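Local structure of TTHB210-like domain-containing protein (Thermus thermophilus, 3VG8) at the interface of chains A and B. The protein is of unknown function but is controlled by the sigma-E/anti-sigma-E regulatory system and assembles into a homodecamer. Coordinates in Å, arbitrary orientation; residue numbers count along the deposited sequence, not the author numbering. Chains: chain A/B, Hypothetical Protein TTHB210.

Contact 1 and contact 2 lie side by side on one two-fold symmetric interface, the centres of their C-alpha atoms about 8 Å apart, and they share A:Pro12, A:Gly40 and B:Leu11. Contact 1 sets the N-terminal helix 3-10 of chain B against strand 33-36 and the following loop of chain A. Contact 2 lies where the two 37-41 loops and the two 11-12 segments meet their own copies. Helix docking on the flank and self-pairing at the middle thus form one continuous surface, plausibly a building unit of the homodecamer.

Contact 1: the interface of chains A and B. Residues chain A 12, 20, 36, 40-41; chain B 3-4, 7-8, 11.
The ring of A:Tyr36, at the end of strand 33-36, receives the side chains of the N-terminal helix 3-10 of chain B in a mainly apolar contact. This docking, twinned with the chains exchanged, is part of the two-fold symmetric homodimer interface. B:Leu7 has the most surface buried by the partner, 73 Å², and makes its contact through one branch: its CD1 methyl sits 3.5 Å from CG of A:Tyr36, where the ring joins CB, while the two side chains cross obliquely. At about a right angle to this, the same methyl meets CG2 of A:Thr20 more loosely, tip to tip. One turn earlier in the helix, B:Val3 and B:Ser4 take the far end of the ring. CG1 of B:Val3 packs 3.7 Å from CE2 of A:Tyr36, and CB of B:Ser4 lies 3.6 Å from CE1. OH of A:Tyr36 lies 3.5 Å from CB of B:Val3. The ring is thus touched from root to hydroxyl end along one face of the helix. The carbonyl O of A:Thr20 lies at its edge, in plane. At the other end of the patch, CD of A:Pro12 meets the CD2 methyl of B:Leu11 at 3.8 Å.

Polar contact is sparser. The hydroxyl OG of B:Ser4, anti to its backbone N (chi1 172°), donates a hydrogen bond of 2.8 Å to the carbonyl O of A:Gly40. The C=O...donor angle is 156° and the donor is tilted 22° from the carbonyl plane, a fairly straight approach that ties the helix to loop 37-41. Beside it, the extended side chain of B:Lys8 passes A:Asn41, its CE 3.7 Å from the amide oxygen OD1.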
loop_
_atom_site.group_PDB
_atom_site.type_symbol
_atom_site.label_atom_id
_atom_site.label_comp_id
_atom_site.label_asym_id
_atom_site.label_seq_id
_atom_site.Cartn_x
_atom_site.Cartn_y
_atom_site.Cartn_z
ATOM N N PRO A 12 21.050 33.832 -0.461
ATOM C CA PRO A 12 22.395 33.248 -0.320
ATOM C C PRO A 12 22.440 31.926 -1.092
ATOM O O PRO A 12 21.415 31.268 -1.242
ATOM C CB PRO A 12 22.525 33.023 1.185
ATOM C CG PRO A 12 21.483 33.968 1.789
ATOM C CD PRO A 12 20.344 33.820 0.831
ATOM N N THR A 20 23.081 25.775 2.778
ATOM C CA THR A 20 23.840 27.015 2.720
ATOM C C THR A 20 24.958 26.810 3.745
ATOM O O THR A 20 24.713 26.621 4.941
ATOM C CB THR A 20 22.960 28.221 3.043
ATOM O OG1 THR A 20 22.105 28.458 1.920
ATOM C CG2 THR A 20 23.811 29.466 3.275
ATOM N N TYR A 36 22.923 25.117 6.661
ATOM C CA TYR A 36 21.616 25.709 6.945
ATOM C C TYR A 36 20.588 25.480 5.840
ATOM O O TYR A 36 20.955 25.396 4.664
ATOM C CB TYR A 36 21.781 27.217 7.131
ATOM C CG TYR A 36 22.608 27.594 8.331
ATOM C CD1 TYR A 36 22.012 27.836 9.559
ATOM C CD2 TYR A 36 23.990 27.663 8.245
ATOM C CE1 TYR A 36 22.773 28.136 10.685
ATOM C CE2 TYR A 36 24.765 27.958 9.362
ATOM C CZ TYR A 36 24.148 28.191 10.574
ATOM O OH TYR A 36 24.916 28.459 11.678
ATOM N N GLY A 40 17.053 29.257 7.017
ATOM C CA GLY A 40 18.089 29.706 7.916
ATOM C C GLY A 40 18.248 28.897 9.189
ATOM O O GLY A 40 18.961 29.324 10.080
ATOM N N ASN A 41 17.596 27.746 9.298
ATOM C CA ASN A 41 17.768 26.926 10.498
ATOM C C ASN A 41 19.018 26.072 10.335
ATOM O O ASN A 41 19.335 25.640 9.218
ATOM C CB ASN A 41 16.589 25.971 10.693
ATOM C CG ASN A 41 15.250 26.666 10.624
ATOM O OD1 ASN A 41 15.023 27.646 11.315
ATOM N ND2 ASN A 41 14.353 26.150 9.788
ATOM N N VAL B 3 25.360 32.767 13.193
ATOM C CA VAL B 3 25.159 32.764 11.759
ATOM C C VAL B 3 23.694 32.550 11.395
ATOM O O VAL B 3 23.197 33.178 10.465
ATOM C CB VAL B 3 26.027 31.677 11.081
ATOM C CG1 VAL B 3 25.640 31.533 9.619
ATOM C CG2 VAL B 3 27.492 32.056 11.187
ATOM N N SER B 4 22.995 31.680 12.121
ATOM C CA SER B 4 21.592 31.431 11.799
ATOM C C SER B 4 20.782 32.719 11.762
ATOM O O SER B 4 20.059 32.969 10.797
ATOM C CB SER B 4 20.947 30.463 12.797
ATOM O OG SER B 4 19.541 30.370 12.578
ATOM N N LEU B 7 21.523 34.888 8.883
ATOM C CA LEU B 7 20.900 34.368 7.674
ATOM C C LEU B 7 19.420 34.740 7.684
ATOM O O LEU B 7 18.907 35.326 6.731
ATOM C CB LEU B 7 21.045 32.843 7.589
ATOM C CG LEU B 7 22.364 32.260 7.082
ATOM C CD1 LEU B 7 22.200 30.752 6.883
ATOM C CD2 LEU B 7 22.759 32.924 5.759
ATOM N N LYS B 8 18.739 34.389 8.766
ATOM C CA LYS B 8 17.323 34.685 8.889
ATOM C C LYS B 8 17.095 36.151 8.604
ATOM O O LYS B 8 16.153 36.518 7.896
ATOM C CB LYS B 8 16.833 34.352 10.294
ATOM C CG LYS B 8 16.738 32.865 10.583
ATOM C CD LYS B 8 15.987 32.647 11.887
ATOM C CE LYS B 8 15.479 31.222 12.040
ATOM N NZ LYS B 8 14.411 31.160 13.087
ATOM N N LEU B 11 17.191 36.977 4.799
ATOM C CA LEU B 11 16.172 36.349 3.960
ATOM C C LEU B 11 14.859 37.135 3.926
ATOM O O LEU B 11 14.394 37.627 4.954
ATOM C CB LEU B 11 15.902 34.929 4.452
ATOM C CG LEU B 11 17.064 33.963 4.259
ATOM C CD1 LEU B 11 16.926 32.807 5.223
ATOM C CD2 LEU B 11 17.102 33.498 2.806
#

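Contact 2: the interface of chains A and B. Residues chain A 11-12, 38-40; chain B 11-12, 38-40.
Two loops that carry residues 38-40 meet across the two-fold axis of the interface, each also facing the 11-12 segment that follows the partner's N-terminal helix. At the centre, A:Arg38 and B:Arg38 slide past each other in opposite directions, their CB atoms 3.8 Å apart. Each side chain leaves with CG anti to the carbonyl carbon (chi1 -74° in A:Arg38) and runs extended to NE, past the opposite arginine; the turn about CD-NE (chi4 -77° in A:Arg38) then sets the guanidinium face toward the partner's alanine. The methyl caps it: CB of A:Ala39 stands 3.4 Å above the guanidinium plane of B:Arg38, over its centre, and CB of B:Ala39 does the same for A:Arg38 at 3.6 Å. The two guanidinium planes are nearly coplanar, 2° apart, and not stacked; the antiparallel course keeps the groups at opposite ends of the patch, which should limit repulsion between their charges. No direct hydrogen bond or salt bridge joins the chains in this patch. Water 1, at the edge of the A:Arg38 guanidinium and in its plane, bridges instead: its O lies 2.7 Å from NH1 of A:Arg38 and 2.9 Å from the carbonyl O of B:Arg38.

The leucines pack beside the arginines. A:Leu11 and B:Leu11 cross at about a right angle and touch through their CD2 methyls, 3.6 Å apart. Their CD1 branches reach the opposing loop: that of A:Leu11 lies 3.4 Å from the carbonyl O of B:Ala39, and that of B:Leu11 lies 3.4 Å from the carbonyl O of A:Arg38. In each chain the contact thus joins two separate stretches, the segment just after helix 3-10 and the turn between strands 33-36 and 42-50.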
loop_
_atom_site.group_PDB
_atom_site.type_symbol
_atom_site.label_atom_id
_atom_site.label_comp_id
_atom_site.label_asym_id
_atom_site.label_seq_id
_atom_site.Cartn_x
_atom_site.Cartn_y
_atom_site.Cartn_z
ATOM N N LEU A 11 19.001 36.263 -2.251
ATOM C CA LEU A 11 19.176 34.960 -1.597
ATOM C C LEU A 11 20.606 34.402 -1.599
ATOM O O LEU A 11 21.307 34.464 -2.610
ATOM C CB LEU A 11 18.256 33.925 -2.255
ATOM C CG LEU A 11 16.745 34.139 -2.104
ATOM C CD1 LEU A 11 15.990 33.305 -3.122
ATOM C CD2 LEU A 11 16.329 33.777 -0.695
ATOM N N PRO A 12 21.050 33.832 -0.461
ATOM C CA PRO A 12 22.395 33.248 -0.320
ATOM C C PRO A 12 22.440 31.926 -1.092
ATOM O O PRO A 12 21.415 31.268 -1.242
ATOM C CB PRO A 12 22.525 33.023 1.185
ATOM C CG PRO A 12 21.483 33.968 1.789
ATOM C CD PRO A 12 20.344 33.820 0.831
ATOM N N ARG A 38 16.905 26.585 3.691
ATOM C CA ARG A 38 16.513 27.834 3.056
ATOM C C ARG A 38 15.868 28.820 4.007
ATOM O O ARG A 38 15.810 30.002 3.704
ATOM C CB ARG A 38 15.582 27.583 1.862
ATOM C CG ARG A 38 16.273 27.024 0.634
ATOM C CD ARG A 38 15.298 26.920 -0.531
ATOM N NE ARG A 38 15.795 26.122 -1.654
ATOM C CZ ARG A 38 16.685 26.547 -2.545
ATOM N NH1 ARG A 38 17.193 27.767 -2.449
ATOM N NH2 ARG A 38 17.042 25.762 -3.552
ATOM N N ALA A 39 15.408 28.344 5.160
ATOM C CA ALA A 39 14.776 29.217 6.149
ATOM C C ALA A 39 15.821 29.730 7.148
ATOM O O ALA A 39 15.510 30.524 8.036
ATOM C CB ALA A 39 13.657 28.468 6.905
ATOM N N GLY A 40 17.053 29.257 7.017
ATOM C CA GLY A 40 18.089 29.706 7.916
ATOM C C GLY A 40 18.248 28.897 9.189
ATOM O O GLY A 40 18.961 29.324 10.080
ATOM N N LEU B 11 17.191 36.977 4.799
ATOM C CA LEU B 11 16.172 36.349 3.960
ATOM C C LEU B 11 14.859 37.135 3.926
ATOM O O LEU B 11 14.394 37.627 4.954
ATOM C CB LEU B 11 15.902 34.929 4.452
ATOM C CG LEU B 11 17.064 33.963 4.259
ATOM C CD1 LEU B 11 16.926 32.807 5.223
ATOM C CD2 LEU B 11 17.102 33.498 2.806
ATOM N N PRO B 12 14.244 37.251 2.737
ATOM C CA PRO B 12 12.981 37.981 2.598
ATOM C C PRO B 12 11.914 37.373 3.486
ATOM O O PRO B 12 12.015 36.218 3.884
ATOM C CB PRO B 12 12.653 37.836 1.113
ATOM C CG PRO B 12 13.284 36.526 0.755
ATOM C CD PRO B 12 14.617 36.609 1.466
ATOM N N ARG B 38 10.813 29.846 -1.031
ATOM C CA ARG B 38 12.080 30.240 -0.413
ATOM C C ARG B 38 13.247 30.316 -1.393
ATOM O O ARG B 38 14.257 30.946 -1.104
ATOM C CB ARG B 38 12.430 29.282 0.743
ATOM C CG ARG B 38 11.474 29.358 1.950
ATOM C CD ARG B 38 12.054 28.611 3.156
ATOM N NE ARG B 38 11.119 28.445 4.272
ATOM C CZ ARG B 38 10.842 29.384 5.174
ATOM N NH1 ARG B 38 11.421 30.569 5.100
ATOM N NH2 ARG B 38 9.984 29.135 6.152
ATOM N N ALA B 39 13.101 29.688 -2.556
ATOM C CA ALA B 39 14.156 29.681 -3.560
ATOM C C ALA B 39 13.985 30.859 -4.516
ATOM O O ALA B 39 14.800 31.082 -5.405
ATOM C CB ALA B 39 14.136 28.346 -4.345
ATOM N N GLY B 40 12.900 31.598 -4.351
ATOM C CA GLY B 40 12.691 32.734 -5.220
ATOM C C GLY B 40 11.970 32.393 -6.507
ATOM O O GLY B 40 11.920 33.231 -7.411
HETATM O O HOH W 1 17.009 29.928 -0.873
#